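Local coordinates for ORF 37 (Human herpesvirus 8 type M, PDB 3FHD), which processes branched or non-linear viral DNA as an endonuclease and exonuclease of the PD-(D/E)XK superfamily, acting on double- and single-stranded DNA, at residues 31-36 / 65-70; 88-93 / 104-109; 139-144 / 231-236. All blocks are in the same frame, centred on the assembly; numbering follows the deposited sequence.

Contact 1: residues 31-36 / 65-70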
# COMPACT_ATOMS: atom_id res chain seq x y z
N ASP A 31 5.19 -11.09 26.04
CA ASP A 31 4.67 -10.06 26.89
C ASP A 31 5.33 -8.74 26.51
O ASP A 31 6.52 -8.54 26.77
CB ASP A 31 4.93 -10.43 28.36
CG ASP A 31 4.16 -9.54 29.35
OD1 ASP A 31 3.40 -8.65 28.92
OD2 ASP A 31 4.33 -9.75 30.57
N LEU A 32 4.56 -7.83 25.90
CA LEU A 32 5.06 -6.48 25.64
C LEU A 32 5.43 -5.78 26.95
O LEU A 32 6.19 -4.83 26.95
CB LEU A 32 4.05 -5.63 24.85
CG LEU A 32 3.94 -5.81 23.32
CD1 LEU A 32 2.91 -4.87 22.71
CD2 LEU A 32 5.30 -5.66 22.64
N PHE A 33 4.88 -6.26 28.06
CA PHE A 33 5.14 -5.66 29.36
C PHE A 33 6.22 -6.40 30.15
O PHE A 33 6.68 -5.92 31.18
CB PHE A 33 3.82 -5.50 30.15
CG PHE A 33 2.88 -4.53 29.49
CD1 PHE A 33 3.09 -3.17 29.60
CD2 PHE A 33 1.81 -4.99 28.73
CE1 PHE A 33 2.23 -2.26 28.97
CE2 PHE A 33 0.93 -4.10 28.10
CZ PHE A 33 1.14 -2.73 28.21
N SER A 34 6.63 -7.56 29.65
CA SER A 34 7.70 -8.32 30.28
C SER A 34 9.03 -7.61 30.02
O SER A 34 9.23 -7.04 28.96
CB SER A 34 7.77 -9.74 29.73
OG SER A 34 8.94 -10.39 30.20
N GLU A 35 9.94 -7.67 30.98
CA GLU A 35 11.27 -7.09 30.78
C GLU A 35 12.27 -8.07 30.13
O GLU A 35 13.38 -7.68 29.78
CB GLU A 35 11.83 -6.51 32.10
N ASP A 36 11.85 -9.34 29.96
CA ASP A 36 12.64 -10.36 29.26
C ASP A 36 13.03 -9.90 27.87
O ASP A 36 12.26 -9.19 27.20
CB ASP A 36 11.84 -11.64 29.11
CG ASP A 36 11.56 -12.32 30.45
OD1 ASP A 36 12.44 -12.33 31.36
OD2 ASP A 36 10.44 -12.88 30.58
N HIS A 65 -4.28 -6.88 27.06
CA HIS A 65 -3.38 -7.29 28.17
C HIS A 65 -3.97 -6.86 29.53
O HIS A 65 -4.63 -5.83 29.61
CB HIS A 65 -1.98 -6.67 27.96
CG HIS A 65 -0.92 -7.23 28.85
ND1 HIS A 65 -0.82 -6.92 30.19
CD2 HIS A 65 0.11 -8.08 28.60
CE1 HIS A 65 0.20 -7.56 30.73
NE2 HIS A 65 0.78 -8.28 29.78
N ALA A 66 -3.72 -7.64 30.58
CA ALA A 66 -4.21 -7.31 31.93
C ALA A 66 -3.84 -5.89 32.40
O ALA A 66 -4.65 -5.22 33.03
CB ALA A 66 -3.73 -8.37 32.95
N LYS A 67 -2.63 -5.44 32.08
CA LYS A 67 -2.15 -4.14 32.52
C LYS A 67 -2.84 -2.95 31.83
O LYS A 67 -3.06 -1.93 32.48
CB LYS A 67 -0.62 -4.07 32.41
CG LYS A 67 0.14 -5.11 33.28
CD LYS A 67 1.60 -4.67 33.47
CE LYS A 67 2.38 -5.55 34.44
NZ LYS A 67 3.43 -6.40 33.77
N VAL A 68 -3.21 -3.08 30.55
CA VAL A 68 -4.02 -2.05 29.85
C VAL A 68 -5.47 -2.06 30.37
O VAL A 68 -6.08 -1.00 30.56
CB VAL A 68 -4.00 -2.23 28.29
CG1 VAL A 68 -4.90 -1.19 27.59
CG2 VAL A 68 -2.58 -2.10 27.75
N ARG A 69 -6.01 -3.27 30.59
CA ARG A 69 -7.36 -3.48 31.13
C ARG A 69 -7.52 -2.83 32.50
O ARG A 69 -8.51 -2.13 32.76
CB ARG A 69 -7.66 -4.98 31.26
CG ARG A 69 -7.94 -5.71 29.95
CD ARG A 69 -8.21 -7.19 30.26
NE ARG A 69 -8.52 -7.98 29.06
CZ ARG A 69 -9.73 -8.15 28.56
NH1 ARG A 69 -10.80 -7.55 29.11
NH2 ARG A 69 -9.89 -8.92 27.49
N ASP A 70 -6.53 -3.08 33.36
CA ASP A 70 -6.46 -2.52 34.71
C ASP A 70 -6.40 -0.99 34.73
O ASP A 70 -7.10 -0.35 35.51
CB ASP A 70 -5.25 -3.09 35.46
CG ASP A 70 -5.41 -4.57 35.84
OD1 ASP A 70 -6.51 -5.15 35.66
OD2 ASP A 70 -4.42 -5.16 36.32
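Asp31 and His65 supply the polar link between the N-terminal loop 31-36 and the start of helix 66-72. His65 NE2 donates to Asp31 OD1 over 2.8 Å, but the bond is bent to 125° at the hydrogen and is weak. Asp31 OD1 is shared: Phe33 N also reaches it, at 2.9 Å and from well above the carboxylate plane, which closes an Asx turn inside a type I turn from Asp31 to Ser34. His65 CG is anti to the backbone N (chi1 -168°), beside the carbonyl carbon, and ND1 accepts from Lys67 N in the ring plane at 3.0 Å, making His65 the N-cap.

The aromatic part is an edge-to-face pair. Phe33 CD2 sits over the centre of the His65 ring, 3.4 Å above its plane, with the two planes at 60°. Phe33 CZ touches Val68 CG2 at 3.8 Å. Lys67 slides past Phe33 in the opposite direction, its NZ 3.8 Å from Phe33 CB.

With ND1 taking the Lys67 N-H, the ring hydrogen is left on NE2, which suits a neutral tautomer; the cap bond would probably oppose protonation of ND1, whatever the pull of Asp31. That nearly straight bond and the Phe33 edge limit the imidazole's rotation, to which the weak NE2 bond adds little.

Contact 2: residues 88-93 / 104-109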
# COMPACT_ATOMS: atom_id res chain seq x y z
N TYR A 88 1.50 2.26 22.13
CA TYR A 88 1.74 0.92 21.56
C TYR A 88 3.05 0.85 20.77
O TYR A 88 3.84 -0.09 20.97
CB TYR A 88 0.58 0.49 20.63
CG TYR A 88 0.93 -0.71 19.76
CD1 TYR A 88 1.11 -1.97 20.33
CD2 TYR A 88 1.11 -0.57 18.38
CE1 TYR A 88 1.47 -3.10 19.54
CE2 TYR A 88 1.48 -1.67 17.57
CZ TYR A 88 1.63 -2.93 18.17
OH TYR A 88 1.98 -4.01 17.38
N ASN A 89 3.28 1.83 19.87
CA ASN A 89 4.54 1.85 19.08
C ASN A 89 5.76 1.78 20.02
O ASN A 89 6.71 1.05 19.78
CB ASN A 89 4.64 3.08 18.18
CG ASN A 89 3.96 2.87 16.80
OD1 ASN A 89 4.63 2.87 15.77
ND2 ASN A 89 2.67 2.67 16.80
N TYR A 90 5.72 2.56 21.09
CA TYR A 90 6.82 2.51 22.05
C TYR A 90 7.05 1.11 22.63
O TYR A 90 8.17 0.60 22.57
CB TYR A 90 6.64 3.55 23.18
CG TYR A 90 7.67 3.31 24.27
CD1 TYR A 90 9.03 3.63 24.06
CD2 TYR A 90 7.30 2.77 25.49
CE1 TYR A 90 9.98 3.39 25.06
CE2 TYR A 90 8.26 2.54 26.51
CZ TYR A 90 9.58 2.85 26.28
OH TYR A 90 10.51 2.64 27.28
N PHE A 91 6.02 0.50 23.20
CA PHE A 91 6.14 -0.86 23.76
C PHE A 91 6.57 -1.89 22.72
O PHE A 91 7.39 -2.79 23.03
CB PHE A 91 4.82 -1.29 24.42
CG PHE A 91 4.54 -0.58 25.74
CD1 PHE A 91 5.26 -0.90 26.88
CD2 PHE A 91 3.60 0.44 25.80
CE1 PHE A 91 5.05 -0.23 28.10
CE2 PHE A 91 3.36 1.12 27.00
CZ PHE A 91 4.09 0.78 28.17
N LEU A 92 5.98 -1.80 21.53
CA LEU A 92 6.34 -2.69 20.43
C LEU A 92 7.84 -2.60 20.12
O LEU A 92 8.55 -3.60 20.11
CB LEU A 92 5.54 -2.32 19.16
CG LEU A 92 5.95 -3.16 17.93
CD1 LEU A 92 5.89 -4.69 18.22
CD2 LEU A 92 5.10 -2.78 16.76
N PHE A 93 8.31 -1.41 19.80
CA PHE A 93 9.71 -1.22 19.46
C PHE A 93 10.70 -1.37 20.62
O PHE A 93 11.83 -1.80 20.40
CB PHE A 93 9.94 0.05 18.64
CG PHE A 93 9.56 -0.12 17.18
CD1 PHE A 93 10.53 -0.48 16.24
CD2 PHE A 93 8.23 0.00 16.77
CE1 PHE A 93 10.20 -0.66 14.90
CE2 PHE A 93 7.86 -0.18 15.42
CZ PHE A 93 8.86 -0.53 14.47
N ASP A 104 16.42 3.08 17.03
CA ASP A 104 16.13 4.50 16.83
C ASP A 104 14.76 4.97 17.35
O ASP A 104 14.62 6.11 17.81
CB ASP A 104 16.29 4.86 15.35
CG ASP A 104 17.72 4.57 14.83
OD1 ASP A 104 17.94 3.54 14.12
OD2 ASP A 104 18.63 5.37 15.16
N VAL A 105 13.75 4.09 17.27
CA VAL A 105 12.36 4.47 17.61
C VAL A 105 12.27 4.62 19.12
O VAL A 105 11.82 5.66 19.62
CB VAL A 105 11.33 3.46 17.11
CG1 VAL A 105 9.94 3.77 17.68
CG2 VAL A 105 11.27 3.46 15.59
N CYS A 106 12.73 3.60 19.84
CA CYS A 106 12.75 3.60 21.28
C CYS A 106 13.63 4.75 21.81
O CYS A 106 13.25 5.45 22.75
CB CYS A 106 13.22 2.21 21.75
SG CYS A 106 13.08 1.85 23.49
N ASN A 107 14.80 4.97 21.19
CA ASN A 107 15.69 6.05 21.62
C ASN A 107 15.00 7.40 21.57
O ASN A 107 15.16 8.19 22.48
CB ASN A 107 16.96 6.10 20.77
CG ASN A 107 17.94 4.99 21.11
OD1 ASN A 107 17.86 4.39 22.18
ND2 ASN A 107 18.86 4.71 20.20
N PHE A 108 14.25 7.63 20.49
CA PHE A 108 13.54 8.90 20.30
C PHE A 108 12.45 9.16 21.36
O PHE A 108 12.38 10.27 21.90
CB PHE A 108 12.93 9.02 18.90
CG PHE A 108 12.33 10.39 18.60
CD1 PHE A 108 13.13 11.45 18.15
CD2 PHE A 108 10.97 10.62 18.80
CE1 PHE A 108 12.58 12.72 17.89
CE2 PHE A 108 10.40 11.88 18.55
CZ PHE A 108 11.21 12.94 18.09
N PHE A 109 11.63 8.15 21.65
CA PHE A 109 10.65 8.26 22.71
C PHE A 109 11.34 8.62 24.01
O PHE A 109 11.01 9.63 24.64
CB PHE A 109 9.91 6.93 22.93
CG PHE A 109 8.71 6.72 22.03
CD1 PHE A 109 7.53 7.42 22.24
CD2 PHE A 109 8.77 5.78 20.98
CE1 PHE A 109 6.42 7.20 21.39
CE2 PHE A 109 7.67 5.54 20.14
CZ PHE A 109 6.51 6.24 20.34
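Tyr90 and Phe109 form the aromatic part of the packing between helices 83-100 and 104-113. The axes of the short segments pass 9.0 Å apart at closest approach, with their directions 129° apart. These are successive helices of the chain, joined by a short connection, and helices 122-130 and 134-147 also touch their side chains. The rings make an offset edge-to-face pair, centroids 5.4 Å apart and planes at 67°, with the edge of Tyr90 turned to the face of Phe109. Tyr90 CB stands almost on the normal of that same face, 3.7 Å from the centroid, a CH-pi contact that brings the tyrosine's root as well as its ring against Phe109. Tyr90 CG is anti to its backbone N (chi1 171°), and beyond it CD1 meets Phe109 CB at 3.6 Å.

Sulfur adds a second kind of contact: Cys106 SG approaches Tyr90 CE1 at 3.8 Å, oblique to the ring.

Purely aliphatic-aromatic packing joins Phe93 to Val105. Val105 CG1 presses on Phe93 CB, also at 3.8 Å, while CG2 lies over one face of the phenyl ring, displaced toward the rim. Asn89 meets Phe109 through its CB and its backbone C, the latter 4.2 Å from Phe109 CE2.

No hydrogen bond crosses between the segments, and Tyr90 OH bonds elsewhere, to Leu119 O. The helices are therefore joined here by shape and dispersion, with the aromatic edge-to-face and CH-pi contacts giving the apolar interface its directional component.

Contact 3: residues 139-144 / 231-236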
# COMPACT_ATOMS: atom_id res chain seq x y z
N HIS A 139 7.76 12.22 13.13
CA HIS A 139 9.11 11.66 13.24
C HIS A 139 9.11 10.17 13.63
O HIS A 139 9.78 9.37 12.98
CB HIS A 139 10.00 12.48 14.17
CG HIS A 139 11.41 12.00 14.19
ND1 HIS A 139 12.36 12.44 13.30
CD2 HIS A 139 12.03 11.09 14.98
CE1 HIS A 139 13.51 11.85 13.55
NE2 HIS A 139 13.34 11.01 14.56
N ILE A 140 8.31 9.79 14.63
CA ILE A 140 8.14 8.38 15.00
C ILE A 140 7.66 7.51 13.81
O ILE A 140 8.22 6.43 13.51
CB ILE A 140 7.24 8.23 16.27
CG1 ILE A 140 7.96 8.74 17.56
CG2 ILE A 140 6.71 6.80 16.40
CD1 ILE A 140 9.21 8.00 17.92
N CYS A 141 6.63 7.97 13.11
CA CYS A 141 6.08 7.21 11.99
C CYS A 141 7.09 7.01 10.86
O CYS A 141 7.16 5.93 10.23
CB CYS A 141 4.80 7.90 11.51
SG CYS A 141 3.45 7.77 12.72
N CYS A 142 7.91 8.03 10.64
CA CYS A 142 9.01 7.95 9.67
C CYS A 142 10.07 6.94 10.09
O CYS A 142 10.63 6.24 9.24
CB CYS A 142 9.66 9.32 9.48
SG CYS A 142 8.63 10.45 8.50
N LEU A 143 10.37 6.89 11.39
CA LEU A 143 11.37 5.94 11.89
C LEU A 143 10.87 4.50 11.78
O LEU A 143 11.63 3.60 11.42
CB LEU A 143 11.76 6.28 13.33
CG LEU A 143 12.71 7.47 13.58
CD1 LEU A 143 12.83 7.57 15.09
CD2 LEU A 143 14.11 7.38 12.91
N VAL A 144 9.59 4.31 12.07
CA VAL A 144 8.90 3.01 11.91
C VAL A 144 8.89 2.52 10.44
O VAL A 144 9.15 1.32 10.17
CB VAL A 144 7.48 3.03 12.54
CG1 VAL A 144 6.70 1.76 12.15
CG2 VAL A 144 7.61 3.17 14.10
N GLN A 231 2.31 4.62 9.10
CA GLN A 231 1.12 4.87 9.89
C GLN A 231 0.75 6.38 9.73
O GLN A 231 1.65 7.23 9.51
CB GLN A 231 1.41 4.57 11.36
CG GLN A 231 1.90 3.13 11.62
CD GLN A 231 2.50 2.95 13.02
OE1 GLN A 231 1.80 2.51 13.94
NE2 GLN A 231 3.78 3.29 13.17
N SER A 232 -0.53 6.73 9.82
CA SER A 232 -0.95 8.13 9.94
C SER A 232 -0.54 8.74 11.29
O SER A 232 -1.03 8.32 12.34
CB SER A 232 -2.47 8.30 9.75
OG SER A 232 -2.88 9.60 10.24
N PRO A 233 0.33 9.78 11.29
CA PRO A 233 0.68 10.39 12.59
C PRO A 233 -0.46 11.22 13.19
O PRO A 233 -0.43 11.53 14.38
CB PRO A 233 1.89 11.27 12.25
CG PRO A 233 1.72 11.59 10.76
CD PRO A 233 1.08 10.36 10.17
N GLN A 234 -1.44 11.60 12.38
CA GLN A 234 -2.49 12.48 12.86
C GLN A 234 -3.63 11.72 13.53
O GLN A 234 -4.24 12.23 14.44
CB GLN A 234 -3.02 13.37 11.74
CG GLN A 234 -1.99 14.40 11.21
CD GLN A 234 -1.58 15.41 12.28
OE1 GLN A 234 -1.06 15.04 13.35
NE2 GLN A 234 -1.81 16.68 12.00
N ASN A 235 -3.86 10.46 13.12
CA ASN A 235 -4.95 9.65 13.73
C ASN A 235 -4.57 8.28 14.29
O ASN A 235 -5.23 7.76 15.20
CB ASN A 235 -6.14 9.55 12.77
CG ASN A 235 -5.75 9.01 11.40
OD1 ASN A 235 -5.31 7.87 11.28
ND2 ASN A 235 -5.92 9.83 10.37
N GLY A 236 -3.51 7.68 13.75
CA GLY A 236 -3.10 6.34 14.15
C GLY A 236 -4.07 5.19 13.80
O GLY A 236 -3.89 4.09 14.29
O HOH W 1 4.85 4.37 10.37
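Cys141 points its thiol from helix 134-147 toward segment 231-236, the end of strand 230-231 and the loop after it. Its SG, anti to the carbonyl carbon (chi1 -68°), lies against backbone and side chain alike. It is 3.7 Å from Gln231 O. Pro233 CB is 3.9 Å from the same sulfur, with Pro233 CA also close. One turn further along the helix, Val144 crosses the side chain of Gln231 at about a right angle. The valine's CG1 touches the amide nitrogen NE2 at 3.5 Å, and its CB and CG2 lie near the same atom.

A water bridges Cys141 O to both the backbone N and the side-chain NE2 of Gln231. It donates to Cys141 O at 2.8 Å. From Gln231 N it accepts at 2.9 Å, and from Gln231 NE2 at 3.2 Å. The Gln231 amide group is held further by Asn89 OD1 at NE2 and by Arg85 NE at OE1, so its polar atoms are satisfied although the residue is buried.

The loop leads on to strand 238-240. Helix 394-412 packs on both partners, Tyr409 touching Cys141 and Glu408 touching Pro233, while helix 83-100 borders Val144 through Asn89 and Phe93.

The contacts follow one another along the chain, each closing before the next opens, and lie on the same side of the chain's centre. Contacts 1 and 2 have centres 16 Å apart and meet through Leu32 and Phe33, which pack on helix 83-100. Contacts 2 and 3 are closer, 11 Å between centres, and are joined by packing of Phe108 on Ile140 and His139 and by a side-chain hydrogen bond. Contacts 1 and 3 do not touch, their nearest atoms being about 12 Å apart. Helix 83-100 thus lies between the surface N-terminal loop and helix 134-147 in a largely helical region. All three contacts are structural packing away from the magnesium site.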